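Local coordinates for protein mandelate racemase/muconate lactonizing enzyme (Polaromonas sp., PDB 3CB3) that binds L-glucaric acid at a magnesium ion in an enolase-superfamily barrel and probably abstracts a proton next to the carboxylate of an acid sugar, at residues Gln216-Pro221 with Val236-Pro241; Thr222-Cys227 with Ala251-Gln256; Ile261-Met266 with Arg280-Leu285. One frame throughout, in Å; residues are numbered along the deposited sequence.

Contact 1 (Gln216-Pro221 with Val236-Pro241); sequences QQWDRP and VWIEEP. With MG (magnesium ion), chain E.
Gln216 and Trp218 lie on the loop that leaves strand 210-213 of the TIM-like barrel, and they meet the end of the next strand at Ile238, Glu240 and Pro241; helix 220-230 completes this beta-alpha-beta unit. Two backbone bonds clamp the loop. Gln216 N donates to Glu240 O at 2.6 Å and Trp218 N to Pro241 O at 3.2 Å.

The indole is the main apolar piece. Trp218 CB rests 3.2 Å from Pro241 O, the same oxygen its backbone holds. CG stands anti to the carbonyl carbon, beside the backbone N (chi1 -61°), which sends the ring across the proline. CG and CD2 still look onto that oxygen. CE3 then touches Pro241 CB at 3.4 Å, and one atom further on CZ3 meets Ile238 CG2 at 3.9 Å, both partners arriving at the ring's edge near its plane. One face of the indole, at CZ2, is covered by Met226 of helix 220-230.

Gln216 and Glu240 run side by side, pointing the same way, their amide and carboxylate planes 58° apart; Gln216 CG lies 3.4 Å from Glu240 OE2. Replacing Gln216 by an alanine would probably leave the Glu240 carboxylate without the neighbour along its flank and freer to turn, while Met266 would lose a packing partner.

Between Ile238 and Glu240 the strand turns Glu239 away from the loop, toward the metal site. Glu239 OE2 binds the magnesium ion at 2.0 Å, and Asp213 and Glu265 ligate the same ion. Glu239 OE1 is kept busy too: it forms a salt bridge with Lys182, and its anti lone pair takes a hydrogen bond from Trp237 NE1 at 3.2 Å, tilted from the indole plane.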
loop_
_atom_site.group_PDB
_atom_site.type_symbol
_atom_site.label_atom_id
_atom_site.label_comp_id
_atom_site.label_asym_id
_atom_site.label_seq_id
_atom_site.Cartn_x
_atom_site.Cartn_y
_atom_site.Cartn_z
ATOM N N GLN A 216 -19.844 1.248 -3.047
ATOM C CA GLN A 216 -19.214 1.780 -4.266
ATOM C C GLN A 216 -19.888 1.411 -5.588
ATOM O O GLN A 216 -19.269 1.514 -6.655
ATOM C CB GLN A 216 -17.741 1.332 -4.339
ATOM C CG GLN A 216 -17.039 1.212 -2.994
ATOM C CD GLN A 216 -15.581 0.761 -3.117
ATOM O OE1 GLN A 216 -15.037 0.122 -2.212
ATOM N NE2 GLN A 216 -14.945 1.109 -4.222
ATOM N N GLN A 217 -21.153 1.019 -5.537
ATOM C CA GLN A 217 -21.835 0.595 -6.746
ATOM C C GLN A 217 -22.422 1.640 -7.676
ATOM O O GLN A 217 -22.838 1.306 -8.786
ATOM C CB GLN A 217 -22.901 -0.434 -6.381
ATOM C CG GLN A 217 -22.284 -1.742 -5.917
ATOM C CD GLN A 217 -23.302 -2.701 -5.349
ATOM O OE1 GLN A 217 -23.861 -2.468 -4.274
ATOM N NE2 GLN A 217 -23.555 -3.789 -6.070
ATOM N N TRP A 218 -22.456 2.898 -7.255
ATOM C CA TRP A 218 -23.010 3.932 -8.115
ATOM C C TRP A 218 -21.950 4.753 -8.834
ATOM O O TRP A 218 -20.830 4.910 -8.340
ATOM C CB TRP A 218 -23.879 4.903 -7.305
ATOM C CG TRP A 218 -25.057 4.287 -6.620
ATOM C CD1 TRP A 218 -25.863 3.286 -7.095
ATOM C CD2 TRP A 218 -25.603 4.676 -5.357
ATOM N NE1 TRP A 218 -26.878 3.031 -6.204
ATOM C CE2 TRP A 218 -26.742 3.870 -5.128
ATOM C CE3 TRP A 218 -25.241 5.630 -4.395
ATOM C CZ2 TRP A 218 -27.524 3.988 -3.971
ATOM C CZ3 TRP A 218 -26.021 5.747 -3.242
ATOM C CH2 TRP A 218 -27.148 4.928 -3.044
ATOM N N ASP A 219 -22.299 5.263 -10.013
ATOM C CA ASP A 219 -21.396 6.152 -10.725
ATOM C C ASP A 219 -21.885 7.534 -10.280
ATOM O O ASP A 219 -22.912 7.635 -9.600
ATOM C CB ASP A 219 -21.492 5.977 -12.249
ATOM C CG ASP A 219 -22.897 6.167 -12.787
ATOM O OD1 ASP A 219 -23.818 6.522 -12.018
ATOM O OD2 ASP A 219 -23.076 5.959 -14.005
ATOM N N ARG A 220 -21.169 8.593 -10.637
ATOM C CA ARG A 220 -21.560 9.923 -10.195
ATOM C C ARG A 220 -22.999 10.338 -10.437
ATOM O O ARG A 220 -23.703 10.696 -9.493
ATOM C CB ARG A 220 -20.607 10.971 -10.769
ATOM C CG ARG A 220 -19.198 10.841 -10.220
ATOM C CD ARG A 220 -18.308 11.950 -10.718
ATOM N NE ARG A 220 -16.946 11.825 -10.205
ATOM C CZ ARG A 220 -15.950 12.634 -10.555
ATOM N NH1 ARG A 220 -16.170 13.622 -11.412
ATOM N NH2 ARG A 220 -14.735 12.455 -10.056
ATOM N N PRO A 221 -23.471 10.298 -11.696
ATOM C CA PRO A 221 -24.862 10.706 -11.921
ATOM C C PRO A 221 -25.901 9.882 -11.157
ATOM O O PRO A 221 -26.880 10.431 -10.638
ATOM C CB PRO A 221 -25.018 10.592 -13.435
ATOM C CG PRO A 221 -24.030 9.517 -13.801
ATOM C CD PRO A 221 -22.834 9.874 -12.953
ATOM N N VAL A 236 -29.000 8.260 8.743
ATOM C CA VAL A 236 -27.852 8.715 9.525
ATOM C C VAL A 236 -26.740 9.004 8.500
ATOM O O VAL A 236 -26.025 10.000 8.603
ATOM C CB VAL A 236 -27.379 7.644 10.534
ATOM C CG1 VAL A 236 -26.182 8.170 11.329
ATOM C CG2 VAL A 236 -28.522 7.275 11.476
ATOM N N TRP A 237 -26.615 8.132 7.502
ATOM C CA TRP A 237 -25.635 8.340 6.435
ATOM C C TRP A 237 -25.821 7.427 5.231
ATOM O O TRP A 237 -26.472 6.389 5.311
ATOM C CB TRP A 237 -24.198 8.184 6.961
ATOM C CG TRP A 237 -23.788 6.771 7.324
ATOM C CD1 TRP A 237 -23.732 5.691 6.495
ATOM C CD2 TRP A 237 -23.336 6.310 8.606
ATOM N NE1 TRP A 237 -23.273 4.586 7.176
ATOM C CE2 TRP A 237 -23.022 4.938 8.474
ATOM C CE3 TRP A 237 -23.165 6.924 9.851
ATOM C CZ2 TRP A 237 -22.545 4.168 9.542
ATOM C CZ3 TRP A 237 -22.691 6.157 10.916
ATOM C CH2 TRP A 237 -22.387 4.795 10.751
ATOM N N ILE A 238 -25.236 7.844 4.114
ATOM C CA ILE A 238 -25.234 7.082 2.874
ATOM C C ILE A 238 -23.747 6.762 2.725
ATOM O O ILE A 238 -22.932 7.661 2.516
ATOM C CB ILE A 238 -25.709 7.929 1.676
ATOM C CG1 ILE A 238 -27.196 8.257 1.822
ATOM C CG2 ILE A 238 -25.461 7.174 0.370
ATOM C CD1 ILE A 238 -27.700 9.263 0.809
ATOM N N GLU A 239 -23.417 5.478 2.857
ATOM C CA GLU A 239 -22.049 4.982 2.811
ATOM C C GLU A 239 -21.548 4.485 1.450
ATOM O O GLU A 239 -22.270 3.806 0.711
ATOM C CB GLU A 239 -21.915 3.860 3.835
ATOM C CG GLU A 239 -20.563 3.225 3.940
ATOM C CD GLU A 239 -20.520 2.196 5.041
ATOM O OE1 GLU A 239 -21.330 2.311 5.986
ATOM O OE2 GLU A 239 -19.669 1.285 4.982
ATOM N N GLU A 240 -20.297 4.825 1.154
ATOM C CA GLU A 240 -19.627 4.437 -0.084
ATOM C C GLU A 240 -20.505 4.493 -1.327
ATOM O O GLU A 240 -20.672 3.491 -2.023
ATOM C CB GLU A 240 -19.039 3.026 0.051
ATOM C CG GLU A 240 -17.825 2.932 0.973
ATOM C CD GLU A 240 -16.835 1.861 0.530
ATOM O OE1 GLU A 240 -17.127 0.649 0.692
ATOM O OE2 GLU A 240 -15.758 2.238 0.006
ATOM N N PRO A 241 -21.080 5.663 -1.626
ATOM C CA PRO A 241 -21.910 5.693 -2.827
ATOM C C PRO A 241 -21.038 5.554 -4.074
ATOM O O PRO A 241 -21.495 5.053 -5.103
ATOM C CB PRO A 241 -22.591 7.056 -2.741
ATOM C CG PRO A 241 -21.582 7.897 -2.029
ATOM C CD PRO A 241 -21.065 6.973 -0.954
HETATM MG MG MG E . -19.383 -0.482 4.101
HETATM O O HOH W 1 -19.498 0.276 2.274
#

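Contact 2 (Thr222-Cys227 with Ala251-Gln256); sequences TAQRMC and AALALQ. With MG (magnesium ion), chain F.
Two consecutive outer helices of the barrel, 220-230 and 247-256, pack here through Gln224, Ala223 and Cys227 on one side and Leu253 and Gln256 on the other. They run nearly parallel, their segments inclined by 23° with axes 10.6 Å apart at closest approach.

Leu253 reaches the first helix with both methyls. CD1 presses on Ala223 CB at 3.8 Å. The other branch, CD2, lies between two neighbours of the first helix, 3.7 Å from Gln224 OE1 and 4.1 Å from Cys227 SG. Gln224 closes the outer side of this apolar patch: its chain turns about the CB-CG bond (chi2 -87°), which carries the amide across the gap and over the leucine. From there Gln224 NE2 gives a hydrogen bond to Gln256 OE1, 2.9 Å long and practically straight at 175°. The acceptor lies in the amide plane of Gln224, whereas the donor sits tilted from the carbonyl plane of Gln256, the two amides being steeply inclined to each other. The bond is at the exposed margin, with the leucine buried beneath it.

Ala254 O, near the end of the second helix, binds another magnesium ion at 2.0 Å, together with Phe257 O and four waters. Leu242, in the loop before helix 247-256, touches both Ala223 and Leu253. Together the two helices pack against the end of strand 238-239, Cys227 on Ile238 and Leu253 on Pro241 just past it.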
loop_
_atom_site.group_PDB
_atom_site.type_symbol
_atom_site.label_atom_id
_atom_site.label_comp_id
_atom_site.label_asym_id
_atom_site.label_seq_id
_atom_site.Cartn_x
_atom_site.Cartn_y
_atom_site.Cartn_z
ATOM N N THR A 222 -25.694 8.571 -11.087
ATOM C CA THR A 222 -26.628 7.716 -10.370
ATOM C C THR A 222 -26.602 8.050 -8.878
ATOM O O THR A 222 -27.652 8.123 -8.234
ATOM C CB THR A 222 -26.286 6.222 -10.563
ATOM O OG1 THR A 222 -26.393 5.887 -11.950
ATOM C CG2 THR A 222 -27.236 5.342 -9.759
ATOM N N ALA A 223 -25.403 8.265 -8.334
ATOM C CA ALA A 223 -25.267 8.588 -6.915
ATOM C C ALA A 223 -25.999 9.894 -6.618
ATOM O O ALA A 223 -26.636 10.038 -5.581
ATOM C CB ALA A 223 -23.784 8.709 -6.528
ATOM N N GLN A 224 -25.910 10.839 -7.541
ATOM C CA GLN A 224 -26.576 12.126 -7.377
ATOM C C GLN A 224 -28.085 11.924 -7.251
ATOM O O GLN A 224 -28.729 12.475 -6.358
ATOM C CB GLN A 224 -26.279 13.019 -8.585
ATOM C CG GLN A 224 -24.839 13.508 -8.652
ATOM C CD GLN A 224 -24.627 14.788 -7.878
ATOM O OE1 GLN A 224 -23.490 15.175 -7.594
ATOM N NE2 GLN A 224 -25.720 15.470 -7.549
ATOM N N ARG A 225 -28.643 11.130 -8.156
ATOM C CA ARG A 225 -30.076 10.869 -8.151
ATOM C C ARG A 225 -30.560 10.076 -6.940
ATOM O O ARG A 225 -31.595 10.404 -6.365
ATOM C CB ARG A 225 -30.473 10.166 -9.454
ATOM C CG ARG A 225 -30.604 11.140 -10.634
ATOM C CD ARG A 225 -30.113 10.543 -11.938
ATOM N NE ARG A 225 -30.279 11.470 -13.061
ATOM C CZ ARG A 225 -29.810 11.248 -14.292
ATOM N NH1 ARG A 225 -29.138 10.136 -14.563
ATOM N NH2 ARG A 225 -30.026 12.131 -15.257
ATOM N N MET A 226 -29.819 9.044 -6.548
ATOM C CA MET A 226 -30.214 8.235 -5.400
ATOM C C MET A 226 -30.112 9.046 -4.106
ATOM O O MET A 226 -31.018 9.003 -3.268
ATOM C CB MET A 226 -29.349 6.973 -5.306
ATOM C CG MET A 226 -29.599 5.978 -6.431
ATOM S SD MET A 226 -31.338 5.462 -6.516
ATOM C CE MET A 226 -31.422 4.348 -5.085
ATOM N N CYS A 227 -29.014 9.787 -3.947
ATOM C CA CYS A 227 -28.841 10.607 -2.754
ATOM C C CYS A 227 -29.980 11.626 -2.647
ATOM O O CYS A 227 -30.465 11.917 -1.551
ATOM C CB CYS A 227 -27.495 11.343 -2.784
ATOM S SG CYS A 227 -26.060 10.292 -2.483
ATOM N N ALA A 251 -16.939 14.501 -2.368
ATOM C CA ALA A 251 -17.023 15.866 -1.857
ATOM C C ALA A 251 -18.190 16.617 -2.478
ATOM O O ALA A 251 -18.907 17.331 -1.780
ATOM C CB ALA A 251 -15.709 16.618 -2.121
ATOM N N ALA A 252 -18.384 16.454 -3.790
ATOM C CA ALA A 252 -19.483 17.128 -4.481
ATOM C C ALA A 252 -20.833 16.668 -3.926
ATOM O O ALA A 252 -21.732 17.479 -3.727
ATOM C CB ALA A 252 -19.411 16.868 -5.988
ATOM N N LEU A 253 -20.975 15.370 -3.674
ATOM C CA LEU A 253 -22.219 14.849 -3.111
ATOM C C LEU A 253 -22.417 15.403 -1.691
ATOM O O LEU A 253 -23.475 15.945 -1.361
ATOM C CB LEU A 253 -22.184 13.315 -3.065
ATOM C CG LEU A 253 -22.315 12.594 -4.416
ATOM C CD1 LEU A 253 -21.842 11.151 -4.278
ATOM C CD2 LEU A 253 -23.762 12.642 -4.893
ATOM N N ALA A 254 -21.389 15.269 -0.855
ATOM C CA ALA A 254 -21.460 15.756 0.520
ATOM C C ALA A 254 -21.845 17.231 0.567
ATOM O O ALA A 254 -22.691 17.632 1.355
ATOM C CB ALA A 254 -20.117 15.547 1.216
ATOM N N LEU A 255 -21.236 18.033 -0.296
ATOM C CA LEU A 255 -21.502 19.464 -0.319
ATOM C C LEU A 255 -22.956 19.788 -0.633
ATOM O O LEU A 255 -23.569 20.648 -0.001
ATOM C CB LEU A 255 -20.580 20.143 -1.340
ATOM C CG LEU A 255 -20.588 21.667 -1.552
ATOM C CD1 LEU A 255 -21.782 22.092 -2.369
ATOM C CD2 LEU A 255 -20.578 22.374 -0.202
ATOM N N GLN A 256 -23.510 19.082 -1.603
ATOM C CA GLN A 256 -24.876 19.327 -2.031
ATOM C C GLN A 256 -25.990 18.781 -1.128
ATOM O O GLN A 256 -26.998 19.444 -0.911
ATOM C CB GLN A 256 -25.024 18.783 -3.450
ATOM C CG GLN A 256 -26.375 18.981 -4.084
ATOM C CD GLN A 256 -26.280 18.935 -5.588
ATOM O OE1 GLN A 256 -25.655 18.041 -6.148
ATOM N NE2 GLN A 256 -26.897 19.906 -6.254
HETATM MG MG MG F . -23.665 17.474 3.146
HETATM O O HOH W 2 -24.242 19.524 3.284
HETATM O O HOH W 3 -21.670 17.629 3.987
HETATM O O HOH W 4 -23.339 15.518 3.130
HETATM O O HOH W 5 -24.402 17.260 4.910
#

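Contact 3 (Ile261-Met266 with Arg280-Leu285); sequences IATGEM and RAADYL. With MG (magnesium ion), chain E; LGT (L-glucaric acid), chain G.
Ile261 O takes two backbone donors at once: Asp283 N at 2.8 Å, in the carbonyl plane, and Tyr284 N at 3.2 Å, tilted from that plane but nearly straight at its hydrogen (175°). Asp283 also grips the N-H of the same residue. Its CG stands beside its own backbone N (chi1 -63°), and OD2 thereby accepts from Ile261 N through its anti lone pair at 2.7 Å. Both polar atoms of the Ile261 backbone are thus held by Asp283.

Further along, strands 261-263 and 284-285 pair in parallel, as neighbouring staves of the barrel joined by helix 270-279. Thr263 N reaches Tyr284 O at 3.4 Å, a weak bond, and Ala262 CA makes a CA-H contact with the same oxygen at 3.3 Å. Ala262 CB and Tyr284 CB lie next to each other on one face, 3.7 Å apart, and the tyrosine ring leads away to meet Trp237. On the other face Thr263 CG2 packs on Ala282 CB at 3.8 Å. Ala281 O is buried nearby without a hydrogen-bonding partner.

Beyond the strand the chain passes Gly264, where a side chain would jam against the preceding carbonyl, and reaches the active site. There Glu265 OE1 binds the magnesium ion at 2.1 Å, while Glu265 OE2 accepts a hydrogen bond from the O3 hydroxyl of L-glucaric acid.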
loop_
_atom_site.group_PDB
_atom_site.type_symbol
_atom_site.label_atom_id
_atom_site.label_comp_id
_atom_site.label_asym_id
_atom_site.label_seq_id
_atom_site.Cartn_x
_atom_site.Cartn_y
_atom_site.Cartn_z
ATOM N N ILE A 261 -22.397 11.824 4.179
ATOM C CA ILE A 261 -21.773 10.867 3.284
ATOM C C ILE A 261 -20.688 10.188 4.113
ATOM O O ILE A 261 -19.893 10.866 4.779
ATOM C CB ILE A 261 -21.101 11.571 2.081
ATOM C CG1 ILE A 261 -22.145 12.335 1.264
ATOM C CG2 ILE A 261 -20.379 10.546 1.220
ATOM C CD1 ILE A 261 -23.233 11.449 0.686
ATOM N N ALA A 262 -20.656 8.859 4.088
ATOM C CA ALA A 262 -19.651 8.119 4.837
ATOM C C ALA A 262 -18.782 7.272 3.907
ATOM O O ALA A 262 -19.273 6.690 2.937
ATOM C CB ALA A 262 -20.320 7.224 5.872
ATOM N N THR A 263 -17.489 7.210 4.197
ATOM C CA THR A 263 -16.581 6.399 3.391
ATOM C C THR A 263 -15.205 6.338 4.028
ATOM O O THR A 263 -14.907 7.122 4.931
ATOM C CB THR A 263 -16.455 6.943 1.937
ATOM O OG1 THR A 263 -15.571 6.095 1.189
ATOM C CG2 THR A 263 -15.926 8.384 1.927
ATOM N N GLY A 264 -14.391 5.382 3.587
ATOM C CA GLY A 264 -13.043 5.254 4.108
ATOM C C GLY A 264 -12.619 3.840 4.462
ATOM O O GLY A 264 -11.430 3.575 4.579
ATOM N N GLU A 265 -13.579 2.928 4.617
ATOM C CA GLU A 265 -13.261 1.549 4.990
ATOM C C GLU A 265 -12.203 0.870 4.118
ATOM O O GLU A 265 -11.461 0.018 4.601
ATOM C CB GLU A 265 -14.531 0.684 4.992
ATOM C CG GLU A 265 -15.015 0.248 3.604
ATOM C CD GLU A 265 -16.341 -0.500 3.662
ATOM O OE1 GLU A 265 -17.316 0.075 4.189
ATOM O OE2 GLU A 265 -16.407 -1.656 3.190
ATOM N N MET A 266 -12.133 1.234 2.838
ATOM C CA MET A 266 -11.154 0.620 1.934
ATOM C C MET A 266 -9.747 1.231 1.981
ATOM O O MET A 266 -8.795 0.623 1.495
ATOM C CB MET A 266 -11.667 0.677 0.487
ATOM C CG MET A 266 -13.008 0.002 0.282
ATOM S SD MET A 266 -13.015 -1.680 0.933
ATOM C CE MET A 266 -11.854 -2.476 -0.189
ATOM N N ARG A 280 -12.678 17.168 1.724
ATOM C CA ARG A 280 -13.957 17.289 2.427
ATOM C C ARG A 280 -14.889 16.296 1.736
ATOM O O ARG A 280 -16.029 16.608 1.396
ATOM C CB ARG A 280 -14.514 18.716 2.316
ATOM C CG ARG A 280 -13.561 19.778 2.873
ATOM C CD ARG A 280 -14.175 21.171 2.881
ATOM N NE ARG A 280 -14.459 21.684 1.543
ATOM C CZ ARG A 280 -13.533 22.053 0.662
ATOM N NH1 ARG A 280 -12.244 21.969 0.965
ATOM N NH2 ARG A 280 -13.900 22.519 -0.525
ATOM N N ALA A 281 -14.378 15.087 1.534
ATOM C CA ALA A 281 -15.117 14.031 0.853
ATOM C C ALA A 281 -15.997 13.170 1.752
ATOM O O ALA A 281 -16.651 12.240 1.272
ATOM C CB ALA A 281 -14.136 13.141 0.093
ATOM N N ALA A 282 -16.030 13.459 3.049
ATOM C CA ALA A 282 -16.844 12.639 3.937
ATOM C C ALA A 282 -17.234 13.333 5.228
ATOM O O ALA A 282 -16.417 13.988 5.860
ATOM C CB ALA A 282 -16.113 11.338 4.253
ATOM N N ASP A 283 -18.496 13.174 5.606
ATOM C CA ASP A 283 -19.034 13.747 6.833
ATOM C C ASP A 283 -18.655 12.801 7.959
ATOM O O ASP A 283 -18.285 13.232 9.047
ATOM C CB ASP A 283 -20.550 13.869 6.712
ATOM C CG ASP A 283 -20.958 14.801 5.598
ATOM O OD1 ASP A 283 -20.821 16.034 5.773
ATOM O OD2 ASP A 283 -21.395 14.303 4.542
ATOM N N TYR A 284 -18.750 11.508 7.673
ATOM C CA TYR A 284 -18.379 10.443 8.599
ATOM C C TYR A 284 -17.179 9.724 7.998
ATOM O O TYR A 284 -17.264 9.190 6.894
ATOM C CB TYR A 284 -19.508 9.428 8.759
ATOM C CG TYR A 284 -20.548 9.810 9.777
ATOM C CD1 TYR A 284 -20.351 9.543 11.132
ATOM C CD2 TYR A 284 -21.729 10.433 9.389
ATOM C CE1 TYR A 284 -21.316 9.883 12.076
ATOM C CE2 TYR A 284 -22.696 10.778 10.322
ATOM C CZ TYR A 284 -22.481 10.496 11.662
ATOM O OH TYR A 284 -23.453 10.803 12.579
ATOM N N LEU A 285 -16.062 9.721 8.713
ATOM C CA LEU A 285 -14.865 9.045 8.240
ATOM C C LEU A 285 -14.941 7.644 8.803
ATOM O O LEU A 285 -15.258 7.462 9.990
ATOM C CB LEU A 285 -13.607 9.750 8.764
ATOM C CG LEU A 285 -12.328 9.373 8.018
ATOM C CD1 LEU A 285 -12.401 9.939 6.599
ATOM C CD2 LEU A 285 -11.109 9.928 8.748
HETATM MG MG MG E . -19.383 -0.482 4.101
HETATM O O1A LGT G . -19.515 -1.411 5.933
HETATM C C1 LGT G . -19.308 -2.642 5.910
HETATM O O1B LGT G . -19.110 -3.350 6.927
HETATM C C2 LGT G . -19.298 -3.368 4.527
HETATM O O2 LGT G . -18.945 -2.432 3.490
HETATM C C3 LGT G . -18.326 -4.565 4.506
HETATM O O3 LGT G . -17.020 -4.086 4.816
HETATM C C4 LGT G . -18.263 -5.340 3.144
HETATM O O4 LGT G . -16.977 -5.198 2.519
HETATM C C5 LGT G . -18.553 -6.861 3.239
HETATM O O5 LGT G . -17.640 -7.468 4.171
HETATM C C6 LGT G . -20.010 -7.144 3.673
HETATM O O6A LGT G . -20.883 -7.019 2.781
HETATM O O6B LGT G . -20.239 -7.464 4.861
HETATM O O HOH W 1 -19.498 0.276 2.274
#

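How the contacts relate
Contacts 1 and 3, with centres about 10 Å apart, meet along adjoining barrel strands: Glu240 N probably bonds to Ala262 O at 2.8 Å. They also share the active-site metal, since Glu239 OE2 and Glu265 OE1 come within 2.8 Å of each other around one magnesium ion, which the bound glucarate and a common water also ligate. Contact 2 lies on the outer, helical side of contact 1, about 8 Å away between centres. Cys227 SG touches Ile238 CD1 at 3.8 Å, and Leu253 CD1 touches Pro241 CG at 4.0 Å. Contacts 2 and 3 meet where Ala254 CA packs on Ile261 CG1 at 3.6 Å.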